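Local coordinates for 4-alpha-glucanotransferase (Streptococcus agalactiae, PDB 6M6T), which belongs to the 4-alpha-glucanotransferase family of TIM-barrel enzymes, also known as amylomaltases or disproportionating enzymes, and binds glycan ligands, at residues 7-13 / 41-47; 397-403 / 453-459; 450-454 / 483-487. One frame throughout, in Å; residues are numbered along the deposited sequence.

Contact 1: 7-13 / 41-47; sequences SGVLMHI and QKFWQIL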
loop_
_atom_site.group_PDB
_atom_site.type_symbol
_atom_site.label_atom_id
_atom_site.label_comp_id
_atom_site.label_asym_id
_atom_site.label_seq_id
_atom_site.Cartn_x
_atom_site.Cartn_y
_atom_site.Cartn_z
ATOM N N SER A 7 -8.761 16.833 5.992
ATOM C CA SER A 7 -8.468 16.423 4.628
ATOM C C SER A 7 -7.031 15.929 4.567
ATOM O O SER A 7 -6.247 16.074 5.517
ATOM C CB SER A 7 -8.690 17.552 3.619
ATOM O OG SER A 7 -7.466 18.172 3.276
ATOM N N GLY A 8 -6.712 15.299 3.443
ATOM C CA GLY A 8 -5.401 14.701 3.281
ATOM C C GLY A 8 -5.118 14.458 1.820
ATOM O O GLY A 8 -5.974 14.634 0.953
ATOM N N VAL A 9 -3.887 14.043 1.562
ATOM C CA VAL A 9 -3.393 13.874 0.204
ATOM C C VAL A 9 -2.964 12.423 0.033
ATOM O O VAL A 9 -2.422 11.814 0.962
ATOM C CB VAL A 9 -2.252 14.885 -0.085
ATOM C CG1 VAL A 9 -1.434 14.523 -1.309
ATOM C CG2 VAL A 9 -2.840 16.282 -0.262
ATOM N N LEU A 10 -3.253 11.859 -1.144
ATOM C CA LEU A 10 -2.946 10.461 -1.464
ATOM C C LEU A 10 -1.741 10.415 -2.406
ATOM O O LEU A 10 -1.859 10.627 -3.622
ATOM C CB LEU A 10 -4.153 9.751 -2.070
ATOM C CG LEU A 10 -3.870 8.310 -2.489
ATOM C CD1 LEU A 10 -3.911 7.365 -1.288
ATOM C CD2 LEU A 10 -4.845 7.862 -3.537
ATOM N N MET A 11 -0.581 10.109 -1.835
ATOM C CA MET A 11 0.654 10.028 -2.606
ATOM C C MET A 11 1.590 8.997 -1.995
ATOM O O MET A 11 2.029 9.142 -0.848
ATOM C CB MET A 11 1.373 11.361 -2.666
ATOM C CG MET A 11 1.953 11.587 -4.010
ATOM S SD MET A 11 3.293 12.748 -3.949
ATOM C CE MET A 11 3.610 12.691 -5.684
ATOM N N HIS A 12 1.950 7.997 -2.775
ATOM C CA HIS A 12 2.857 7.001 -2.257
ATOM C C HIS A 12 4.281 7.542 -2.239
ATOM O O HIS A 12 4.674 8.353 -3.084
ATOM C CB HIS A 12 2.789 5.727 -3.095
ATOM C CG HIS A 12 3.384 4.543 -2.413
ATOM N ND1 HIS A 12 3.704 3.384 -3.081
ATOM C CD2 HIS A 12 3.724 4.340 -1.118
ATOM C CE1 HIS A 12 4.206 2.511 -2.224
ATOM N NE2 HIS A 12 4.234 3.068 -1.025
ATOM N N ILE A 13 5.051 7.065 -1.258
ATOM C CA ILE A 13 6.478 7.338 -1.174
ATOM C C ILE A 13 7.173 7.150 -2.516
ATOM O O ILE A 13 8.187 7.791 -2.787
ATOM C CB ILE A 13 7.089 6.434 -0.094
ATOM C CG1 ILE A 13 6.169 6.394 1.132
ATOM C CG2 ILE A 13 8.512 6.879 0.232
ATOM C CD1 ILE A 13 6.358 7.514 2.069
ATOM N N GLN A 41 -3.305 20.554 5.728
ATOM C CA GLN A 41 -3.766 19.186 5.598
ATOM C C GLN A 41 -3.646 18.462 6.931
ATOM O O GLN A 41 -2.943 18.884 7.847
ATOM C CB GLN A 41 -2.970 18.442 4.532
ATOM C CG GLN A 41 -3.114 19.007 3.143
ATOM C CD GLN A 41 -4.562 19.178 2.718
ATOM O OE1 GLN A 41 -5.219 18.226 2.288
ATOM N NE2 GLN A 41 -5.060 20.404 2.820
ATOM N N LYS A 42 -4.376 17.367 7.046
ATOM C CA LYS A 42 -4.294 16.508 8.219
ATOM C C LYS A 42 -3.610 15.187 7.920
ATOM O O LYS A 42 -2.835 14.700 8.748
ATOM C CB LYS A 42 -5.695 16.245 8.793
ATOM C CG LYS A 42 -5.704 15.348 10.009
ATOM C CD LYS A 42 -5.846 16.124 11.290
ATOM C CE LYS A 42 -6.042 15.193 12.478
ATOM N NZ LYS A 42 -7.150 14.261 12.176
ATOM N N PHE A 43 -3.836 14.624 6.730
ATOM C CA PHE A 43 -3.445 13.247 6.462
ATOM C C PHE A 43 -2.560 13.144 5.232
ATOM O O PHE A 43 -2.748 13.866 4.246
ATOM C CB PHE A 43 -4.690 12.338 6.281
ATOM C CG PHE A 43 -5.536 12.239 7.511
ATOM C CD1 PHE A 43 -5.016 11.727 8.690
ATOM C CD2 PHE A 43 -6.838 12.688 7.505
ATOM C CE1 PHE A 43 -5.794 11.659 9.841
ATOM C CE2 PHE A 43 -7.624 12.627 8.655
ATOM C CZ PHE A 43 -7.100 12.120 9.820
ATOM N N TRP A 44 -1.596 12.223 5.314
ATOM C CA TRP A 44 -0.834 11.701 4.179
ATOM C C TRP A 44 -1.200 10.227 4.080
ATOM O O TRP A 44 -0.882 9.451 4.992
ATOM C CB TRP A 44 0.681 11.875 4.386
ATOM C CG TRP A 44 1.521 11.523 3.195
ATOM C CD1 TRP A 44 1.078 11.027 2.013
ATOM C CD2 TRP A 44 2.951 11.675 3.054
ATOM N NE1 TRP A 44 2.136 10.834 1.149
ATOM C CE2 TRP A 44 3.292 11.239 1.759
ATOM C CE3 TRP A 44 3.970 12.146 3.890
ATOM C CZ2 TRP A 44 4.595 11.250 1.284
ATOM C CZ3 TRP A 44 5.267 12.129 3.418
ATOM C CH2 TRP A 44 5.567 11.683 2.128
ATOM N N GLN A 45 -1.900 9.839 3.010
ATOM C CA GLN A 45 -2.141 8.425 2.743
ATOM C C GLN A 45 -1.076 7.915 1.778
ATOM O O GLN A 45 -0.902 8.465 0.681
ATOM C CB GLN A 45 -3.534 8.177 2.168
ATOM C CG GLN A 45 -3.901 6.682 2.077
ATOM C CD GLN A 45 -5.402 6.435 1.933
ATOM O OE1 GLN A 45 -6.220 7.366 1.947
ATOM N NE2 GLN A 45 -5.771 5.172 1.800
ATOM N N ILE A 46 -0.372 6.865 2.182
ATOM C CA ILE A 46 0.568 6.176 1.318
ATOM C C ILE A 46 -0.005 4.801 0.952
ATOM O O ILE A 46 -1.052 4.376 1.459
ATOM C CB ILE A 46 1.962 6.054 1.979
ATOM C CG1 ILE A 46 1.826 5.396 3.357
ATOM C CG2 ILE A 46 2.620 7.431 2.121
ATOM C CD1 ILE A 46 3.034 4.624 3.806
ATOM N N LEU A 47 0.691 4.112 0.038
ATOM C CA LEU A 47 0.427 2.708 -0.287
ATOM C C LEU A 47 1.140 1.848 0.756
ATOM O O LEU A 47 1.639 2.350 1.767
ATOM C CB LEU A 47 0.840 2.442 -1.728
ATOM C CG LEU A 47 0.092 3.260 -2.787
ATOM C CD1 LEU A 47 -0.027 2.444 -4.059
ATOM C CD2 LEU A 47 -1.288 3.724 -2.351
#
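The indole of W44 reaches across to the turn that follows strand 7-10, where its CZ2 meets I13 CD1 at 4.2 Å and its NE1 donates a hydrogen bond to M11 O at 2.6 Å, with the carbonyl near the ring plane. I13 CD1 also packs on I46 CG2 (3.7 Å). Behind this side-chain bond the backbones pair as parallel β-strands; the axes of strand segments 7-10 and 43-45 approach to 4.6 Å and diverge by 26° from parallel. F43 N (3.1 Å) and K42 N (2.7 Å) both bond to S7 O; V9 N then bonds to F43 O (2.9 Å), Q45 N to V9 O (2.9 Å) and M11 N to Q45 O (3.0 Å). The indole NE1 adds a side-chain bond beyond this last backbone bond. G8 lets the strands close to 4.0 Å between its CA and F43 CA; a β-carbon there would clash with F43 CB. On the same face L10 CD1 touches Q45 CG at 3.4 Å, and beyond the strands L47 CB lies over the H12 ring. This face looks into the TIM barrel, where Q45 OE1 bonds Y392 OH and F43 stands edge-to-face with Y292. V9 and W44 point to the other face, against F32 and L36 of helix 27-38, the helix of this β-α-β crossover. Strand 6-10 is flanked on its far side by strand 443-447, with G8 and L10 bonded to T446, and strand 43-45 by strand 212-217, through K42 and W44 to Q212.

Contact 2: 397-403 / 453-459; sequences DNEVING and DKPADSR. With ASO (1,5-anhydro-D-glucitol), chain I; AC1 (4,6-dideoxy-4-{[(1S,4R,5S,6S)-4,5,6-trihydroxy-3-(hydroxymethyl)cyclohex-2-en-1-yl]amino}-alpha-D-glucopyranose), chain J.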
loop_
_atom_site.group_PDB
_atom_site.type_symbol
_atom_site.label_atom_id
_atom_site.label_comp_id
_atom_site.label_asym_id
_atom_site.label_seq_id
_atom_site.Cartn_x
_atom_site.Cartn_y
_atom_site.Cartn_z
ATOM N N ASP A 397 -6.449 2.834 -7.749
ATOM C CA ASP A 397 -6.901 1.845 -8.720
ATOM C C ASP A 397 -7.886 2.406 -9.735
ATOM O O ASP A 397 -8.201 1.724 -10.714
ATOM C CB ASP A 397 -7.525 0.652 -7.998
ATOM C CG ASP A 397 -6.679 0.186 -6.829
ATOM O OD1 ASP A 397 -6.856 0.768 -5.734
ATOM O OD2 ASP A 397 -5.854 -0.751 -6.997
ATOM N N ASN A 398 -8.352 3.629 -9.539
ATOM C CA ASN A 398 -9.259 4.297 -10.453
ATOM C C ASN A 398 -8.474 5.198 -11.382
ATOM O O ASN A 398 -7.312 5.513 -11.145
ATOM C CB ASN A 398 -10.282 5.132 -9.677
ATOM C CG ASN A 398 -11.244 4.284 -8.885
ATOM O OD1 ASN A 398 -11.156 4.192 -7.655
ATOM N ND2 ASN A 398 -12.177 3.664 -9.585
ATOM N N GLU A 399 -9.145 5.651 -12.427
ATOM C CA GLU A 399 -8.533 6.610 -13.323
ATOM C C GLU A 399 -8.242 7.914 -12.586
ATOM O O GLU A 399 -8.824 8.205 -11.546
ATOM C CB GLU A 399 -9.458 6.860 -14.504
ATOM C CG GLU A 399 -10.016 5.583 -15.074
ATOM C CD GLU A 399 -11.263 5.802 -15.893
ATOM O OE1 GLU A 399 -12.379 5.744 -15.304
ATOM O OE2 GLU A 399 -11.120 6.041 -17.119
ATOM N N VAL A 400 -7.303 8.697 -13.112
ATOM C CA VAL A 400 -7.217 10.075 -12.662
ATOM C C VAL A 400 -8.450 10.803 -13.173
ATOM O O VAL A 400 -9.022 10.430 -14.206
ATOM C CB VAL A 400 -5.925 10.754 -13.146
ATOM C CG1 VAL A 400 -4.710 9.915 -12.773
ATOM C CG2 VAL A 400 -6.003 11.010 -14.641
ATOM N N ILE A 401 -8.874 11.844 -12.439
ATOM C CA ILE A 401 -10.117 12.556 -12.763
ATOM C C ILE A 401 -10.121 13.003 -14.217
ATOM O O ILE A 401 -11.136 12.881 -14.923
ATOM C CB ILE A 401 -10.323 13.761 -11.820
ATOM C CG1 ILE A 401 -10.594 13.302 -10.391
ATOM C CG2 ILE A 401 -11.461 14.658 -12.319
ATOM C CD1 ILE A 401 -10.411 14.401 -9.396
ATOM N N ASN A 402 -8.992 13.540 -14.687
ATOM C CA ASN A 402 -8.910 13.927 -16.086
ATOM C C ASN A 402 -9.177 12.750 -16.993
ATOM O O ASN A 402 -9.774 12.921 -18.063
ATOM C CB ASN A 402 -7.550 14.517 -16.391
ATOM C CG ASN A 402 -7.523 15.989 -16.160
ATOM O OD1 ASN A 402 -8.550 16.658 -16.283
ATOM N ND2 ASN A 402 -6.355 16.518 -15.814
ATOM N N GLY A 403 -8.755 11.555 -16.576
ATOM C CA GLY A 403 -9.029 10.365 -17.366
ATOM C C GLY A 403 -10.470 9.899 -17.249
ATOM O O GLY A 403 -11.109 9.568 -18.251
ATOM N N ASP A 453 -3.480 18.312 -11.985
ATOM C CA ASP A 453 -4.199 18.184 -13.253
ATOM C C ASP A 453 -3.425 17.310 -14.246
ATOM O O ASP A 453 -3.114 17.726 -15.361
ATOM C CB ASP A 453 -4.488 19.574 -13.848
ATOM C CG ASP A 453 -5.662 19.574 -14.842
ATOM O OD1 ASP A 453 -6.769 19.105 -14.488
ATOM O OD2 ASP A 453 -5.485 20.058 -15.986
ATOM N N LYS A 454 -3.109 16.028 -13.812
ATOM C CA LYS A 454 -2.305 15.252 -14.761
ATOM C C LYS A 454 -3.190 14.378 -15.658
ATOM O O LYS A 454 -4.304 14.008 -15.271
ATOM C CB LYS A 454 -1.292 14.380 -14.012
ATOM C CG LYS A 454 -0.057 15.143 -13.531
ATOM C CD LYS A 454 0.648 15.823 -14.697
ATOM C CE LYS A 454 2.065 16.260 -14.326
ATOM N NZ LYS A 454 2.987 15.101 -14.092
ATOM N N PRO A 455 -2.730 14.031 -16.893
ATOM C CA PRO A 455 -3.614 13.337 -17.853
ATOM C C PRO A 455 -3.765 11.844 -17.588
ATOM O O PRO A 455 -3.266 11.350 -16.576
ATOM C CB PRO A 455 -2.929 13.591 -19.206
ATOM C CG PRO A 455 -1.842 14.615 -18.929
ATOM C CD PRO A 455 -1.444 14.380 -17.515
ATOM N N ALA A 456 -4.440 11.109 -18.481
ATOM C CA ALA A 456 -4.773 9.716 -18.184
ATOM C C ALA A 456 -3.542 8.844 -17.995
ATOM O O ALA A 456 -3.631 7.814 -17.315
ATOM C CB ALA A 456 -5.650 9.124 -19.286
ATOM N N ASP A 457 -2.397 9.239 -18.573
ATOM C CA ASP A 457 -1.159 8.474 -18.425
ATOM C C ASP A 457 -0.789 8.231 -16.966
ATOM O O ASP A 457 -0.071 7.266 -16.670
ATOM C CB ASP A 457 0.022 9.187 -19.135
ATOM C CG ASP A 457 0.328 10.619 -18.567
ATOM O OD1 ASP A 457 0.393 10.826 -17.323
ATOM O OD2 ASP A 457 0.542 11.548 -19.385
ATOM N N SER A 458 -1.270 9.082 -16.054
ATOM C CA SER A 458 -0.737 9.197 -14.699
ATOM C C SER A 458 -1.373 8.230 -13.718
ATOM O O SER A 458 -1.005 8.247 -12.537
ATOM C CB SER A 458 -0.922 10.626 -14.179
ATOM O OG SER A 458 -2.236 11.085 -14.462
ATOM N N ARG A 459 -2.309 7.405 -14.182
ATOM C CA ARG A 459 -2.973 6.433 -13.323
ATOM C C ARG A 459 -1.938 5.554 -12.626
ATOM O O ARG A 459 -0.964 5.126 -13.241
ATOM C CB ARG A 459 -3.937 5.589 -14.171
ATOM C CG ARG A 459 -4.940 4.745 -13.413
ATOM C CD ARG A 459 -5.697 3.804 -14.345
ATOM N NE ARG A 459 -6.599 2.973 -13.554
ATOM C CZ ARG A 459 -7.794 2.540 -13.944
ATOM N NH1 ARG A 459 -8.259 2.829 -15.154
ATOM N NH2 ARG A 459 -8.522 1.807 -13.118
HETATM C C1 ASO I . -6.523 -4.556 -2.687
HETATM C C2 ASO I . -6.000 -3.539 -3.723
HETATM C C3 ASO I . -6.003 -4.171 -5.126
HETATM C C4 ASO I . -5.118 -5.430 -5.084
HETATM C C5 ASO I . -5.628 -6.375 -4.030
HETATM C C6 ASO I . -4.598 -7.487 -3.836
HETATM O O2 ASO I . -6.781 -2.339 -3.707
HETATM O O3 ASO I . -5.500 -3.206 -6.113
HETATM O O4 ASO I . -5.070 -6.097 -6.369
HETATM O O5 ASO I . -5.684 -5.727 -2.757
HETATM O O6 ASO I . -4.556 -7.870 -2.450
HETATM C C1 AC1 J . -16.377 -2.155 -9.311
HETATM O O2 AC1 J . -16.543 -4.375 -10.276
HETATM C C2 AC1 J . -15.620 -3.413 -9.738
HETATM C C4A AC1 J . -10.703 -3.993 -4.397
HETATM C C3 AC1 J . -14.987 -4.030 -8.526
HETATM O O3 AC1 J . -14.300 -5.193 -8.973
HETATM C C4 AC1 J . -14.008 -3.044 -7.888
HETATM N N4A AC1 J . -13.460 -3.561 -6.631
HETATM C C5 AC1 J . -14.703 -1.743 -7.544
HETATM O O5 AC1 J . -15.420 -1.200 -8.698
HETATM C C6 AC1 J . -13.637 -0.767 -7.003
HETATM C C1B AC1 J . -12.308 -4.464 -6.766
HETATM C C2B AC1 J . -12.329 -5.335 -5.550
HETATM O O2B AC1 J . -13.642 -5.888 -5.460
HETATM C C3B AC1 J . -12.102 -4.470 -4.337
HETATM O O3B AC1 J . -12.210 -5.242 -3.150
HETATM O O4 AC1 J . -10.477 -3.083 -3.300
HETATM C C5B AC1 J . -10.418 -3.414 -5.645
HETATM C C7B AC1 J . -11.154 -3.691 -6.798
HETATM C C6B AC1 J . -9.208 -2.509 -5.743
HETATM O O6B AC1 J . -9.052 -1.898 -4.460
#
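R459 NH2 donates a very short hydrogen bond, 2.4 Å, to D397 O, the carbonyl lying near the guanidinium plane. At the other end of the contact N402 ND2 bonds to K454 O (3.3 Å) and, weakly, to D453 OD1 (2.9 Å), a carboxylate that also bonds T429. The CA-to-CB bond of D397 points away from 453-459, and D397 OD2 accepts a hydrogen bond of 2.6 Å from O3 of the bound 1,5-anhydro-D-glucitol. The extended R459 side chain lays one face of its guanidinium on the N398-E399 peptide, and R459 NH1 comes to 3.3 Å from E399 CG. Between the two polar ends V400, at the N-cap position of helix 401-404, pushes its methyls into the 3-10 turn: V400 CG1 is 3.2 Å from S458 OG, and V400 CG2 is 3.4 Å from P455 O. G403 CA rests 4.1 Å from A456 CB. N461, which accepts from R459 NE and bonds D397 weakly, completes the cluster. Residues D397 and N461 line one glycan pocket, and D397 a second; such a loop-built site beyond the C-terminal ends of the strands is the usual TIM-barrel arrangement.

Contact 3: 450-454 / 483-487; sequences DLLDK and RKAFL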
loop_
_atom_site.group_PDB
_atom_site.type_symbol
_atom_site.label_atom_id
_atom_site.label_comp_id
_atom_site.label_asym_id
_atom_site.label_seq_id
_atom_site.Cartn_x
_atom_site.Cartn_y
_atom_site.Cartn_z
ATOM N N ASP A 450 -4.435 14.570 -9.473
ATOM C CA ASP A 450 -5.488 15.502 -9.880
ATOM C C ASP A 450 -5.247 16.913 -9.362
ATOM O O ASP A 450 -5.642 17.883 -10.013
ATOM C CB ASP A 450 -6.836 14.980 -9.401
ATOM C CG ASP A 450 -7.074 13.541 -9.824
ATOM O OD1 ASP A 450 -6.757 13.227 -11.000
ATOM O OD2 ASP A 450 -7.564 12.731 -8.990
ATOM N N LEU A 451 -4.603 17.051 -8.207
ATOM C CA LEU A 451 -4.193 18.371 -7.745
ATOM C C LEU A 451 -3.306 19.081 -8.768
ATOM O O LEU A 451 -3.420 20.296 -8.957
ATOM C CB LEU A 451 -3.484 18.245 -6.406
ATOM C CG LEU A 451 -3.105 19.591 -5.845
ATOM C CD1 LEU A 451 -4.177 20.046 -4.879
ATOM C CD2 LEU A 451 -1.761 19.472 -5.173
ATOM N N LEU A 452 -2.431 18.346 -9.453
ATOM C CA LEU A 452 -1.610 18.920 -10.518
ATOM C C LEU A 452 -2.235 18.782 -11.899
ATOM O O LEU A 452 -1.559 19.078 -12.894
ATOM C CB LEU A 452 -0.224 18.277 -10.545
ATOM C CG LEU A 452 0.387 18.012 -9.175
ATOM C CD1 LEU A 452 1.520 16.994 -9.309
ATOM C CD2 LEU A 452 0.860 19.304 -8.515
ATOM N N ASP A 453 -3.480 18.312 -11.985
ATOM C CA ASP A 453 -4.199 18.184 -13.253
ATOM C C ASP A 453 -3.425 17.310 -14.246
ATOM O O ASP A 453 -3.114 17.726 -15.361
ATOM C CB ASP A 453 -4.488 19.574 -13.848
ATOM C CG ASP A 453 -5.662 19.574 -14.842
ATOM O OD1 ASP A 453 -6.769 19.105 -14.488
ATOM O OD2 ASP A 453 -5.485 20.058 -15.986
ATOM N N LYS A 454 -3.109 16.028 -13.812
ATOM C CA LYS A 454 -2.305 15.252 -14.761
ATOM C C LYS A 454 -3.190 14.378 -15.658
ATOM O O LYS A 454 -4.304 14.008 -15.271
ATOM C CB LYS A 454 -1.292 14.380 -14.012
ATOM C CG LYS A 454 -0.057 15.143 -13.531
ATOM C CD LYS A 454 0.648 15.823 -14.697
ATOM C CE LYS A 454 2.065 16.260 -14.326
ATOM N NZ LYS A 454 2.987 15.101 -14.092
ATOM N N ARG A 483 -1.009 25.615 -7.462
ATOM C CA ARG A 483 -1.639 24.366 -7.023
ATOM C C ARG A 483 -1.793 24.344 -5.505
ATOM O O ARG A 483 -2.857 23.982 -4.973
ATOM C CB ARG A 483 -0.837 23.140 -7.480
ATOM C CG ARG A 483 -0.559 23.035 -8.965
ATOM C CD ARG A 483 -1.819 23.172 -9.797
ATOM N NE ARG A 483 -1.591 22.737 -11.172
ATOM C CZ ARG A 483 -2.192 23.269 -12.233
ATOM N NH1 ARG A 483 -3.064 24.261 -12.060
ATOM N NH2 ARG A 483 -1.934 22.809 -13.457
ATOM N N LYS A 484 -0.729 24.735 -4.793
ATOM C CA LYS A 484 -0.768 24.737 -3.335
ATOM C C LYS A 484 -1.828 25.697 -2.823
ATOM O O LYS A 484 -2.538 25.393 -1.858
ATOM C CB LYS A 484 0.609 25.095 -2.764
ATOM C CG LYS A 484 1.665 24.021 -3.006
ATOM C CD LYS A 484 3.089 24.576 -3.172
ATOM C CE LYS A 484 3.842 24.574 -1.858
ATOM N NZ LYS A 484 3.414 25.751 -1.072
ATOM N N ALA A 485 -1.947 26.868 -3.459
ATOM C CA ALA A 485 -2.940 27.850 -3.036
ATOM C C ALA A 485 -4.354 27.332 -3.265
ATOM O O ALA A 485 -5.250 27.559 -2.444
ATOM C CB ALA A 485 -2.719 29.161 -3.784
ATOM N N PHE A 486 -4.553 26.611 -4.369
ATOM C CA PHE A 486 -5.839 25.989 -4.639
ATOM C C PHE A 486 -6.212 25.000 -3.543
ATOM O O PHE A 486 -7.358 24.985 -3.056
ATOM C CB PHE A 486 -5.805 25.280 -5.990
ATOM C CG PHE A 486 -6.988 24.402 -6.212
ATOM C CD1 PHE A 486 -8.260 24.945 -6.269
ATOM C CD2 PHE A 486 -6.847 23.035 -6.304
ATOM C CE1 PHE A 486 -9.363 24.142 -6.448
ATOM C CE2 PHE A 486 -7.951 22.231 -6.483
ATOM C CZ PHE A 486 -9.211 22.780 -6.548
ATOM N N LEU A 487 -5.266 24.132 -3.170
ATOM C CA LEU A 487 -5.567 23.149 -2.132
ATOM C C LEU A 487 -5.861 23.845 -0.807
ATOM O O LEU A 487 -6.843 23.519 -0.129
ATOM C CB LEU A 487 -4.425 22.129 -1.985
ATOM C CG LEU A 487 -4.575 21.027 -0.916
ATOM C CD1 LEU A 487 -5.890 20.283 -1.062
ATOM C CD2 LEU A 487 -3.411 20.052 -0.898
#
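A Schellman motif ends helix 448-451, and the helix end it forms rests on one face of the C-terminal helix 481-493. D453 is the C-prime residue, with positive phi (57°): its N bonds D450 O at 3.0 Å, and K454 N reaches back to Q449 O. No hydrogen bond crosses between the two segments; the contact is made of apolar side chains and the long stem of an arginine. R483, F486 and L487 all project from the same side of their helix; F486 and L487 follow R483 by three and four residues, about one helical turn, and L487 N bonds R483 O at 3.0 Å. L451 is the main apolar contact. Its CD1 lies 3.6 Å from L487 CB and 4.3 Å from F486 CD2, while its backbone oxygen is 3.4 Å from R483 CD. R483 extends along the turn as the backbone leaves the helix: R483 CG meets L452 CD2 at 4.0 Å, and R483 NH2 lies 4.1 Å from D453 CB. The arginine's methylenes therefore join the leucines, and the guanidinium lies beside the helix end, where NH1 forms a long, weak ion pair with E430. D453 OD1 turns instead to T429, at the start of the same helix as E430. That helix, 428-438, also packs on F486 through E430 and R434 and on L487 through Y437. Helix 27-38 meets the other flank of 483-487, through F35 on L487 and K484 and a salt bridge from E38 to K484.

How the contacts relate
Contact 1 comes first along the chain and joins the first two strands of the barrel. Contacts 2 and 3 follow in the C-terminal part, sharing D453 and K454, so a single helix end serves both: their centres are 13 Å apart, and D450 OD1 probably bonds I401 N at 2.9 Å. Contact 3 returns to contact 1 (centres 14 Å apart), where L487 CD2 packs on V9 CG2 at 3.9 Å; the last helix thus lies against the N-terminal strand, next to the eighth strand, 443-447. Contacts 1 and 2 do not touch, their nearest atoms being about 7 Å apart and their centres 17 Å. Contact 1 lies in the barrel wall, contact 3 packs outer helices, and contact 2 alone reaches the glycan site, through D397.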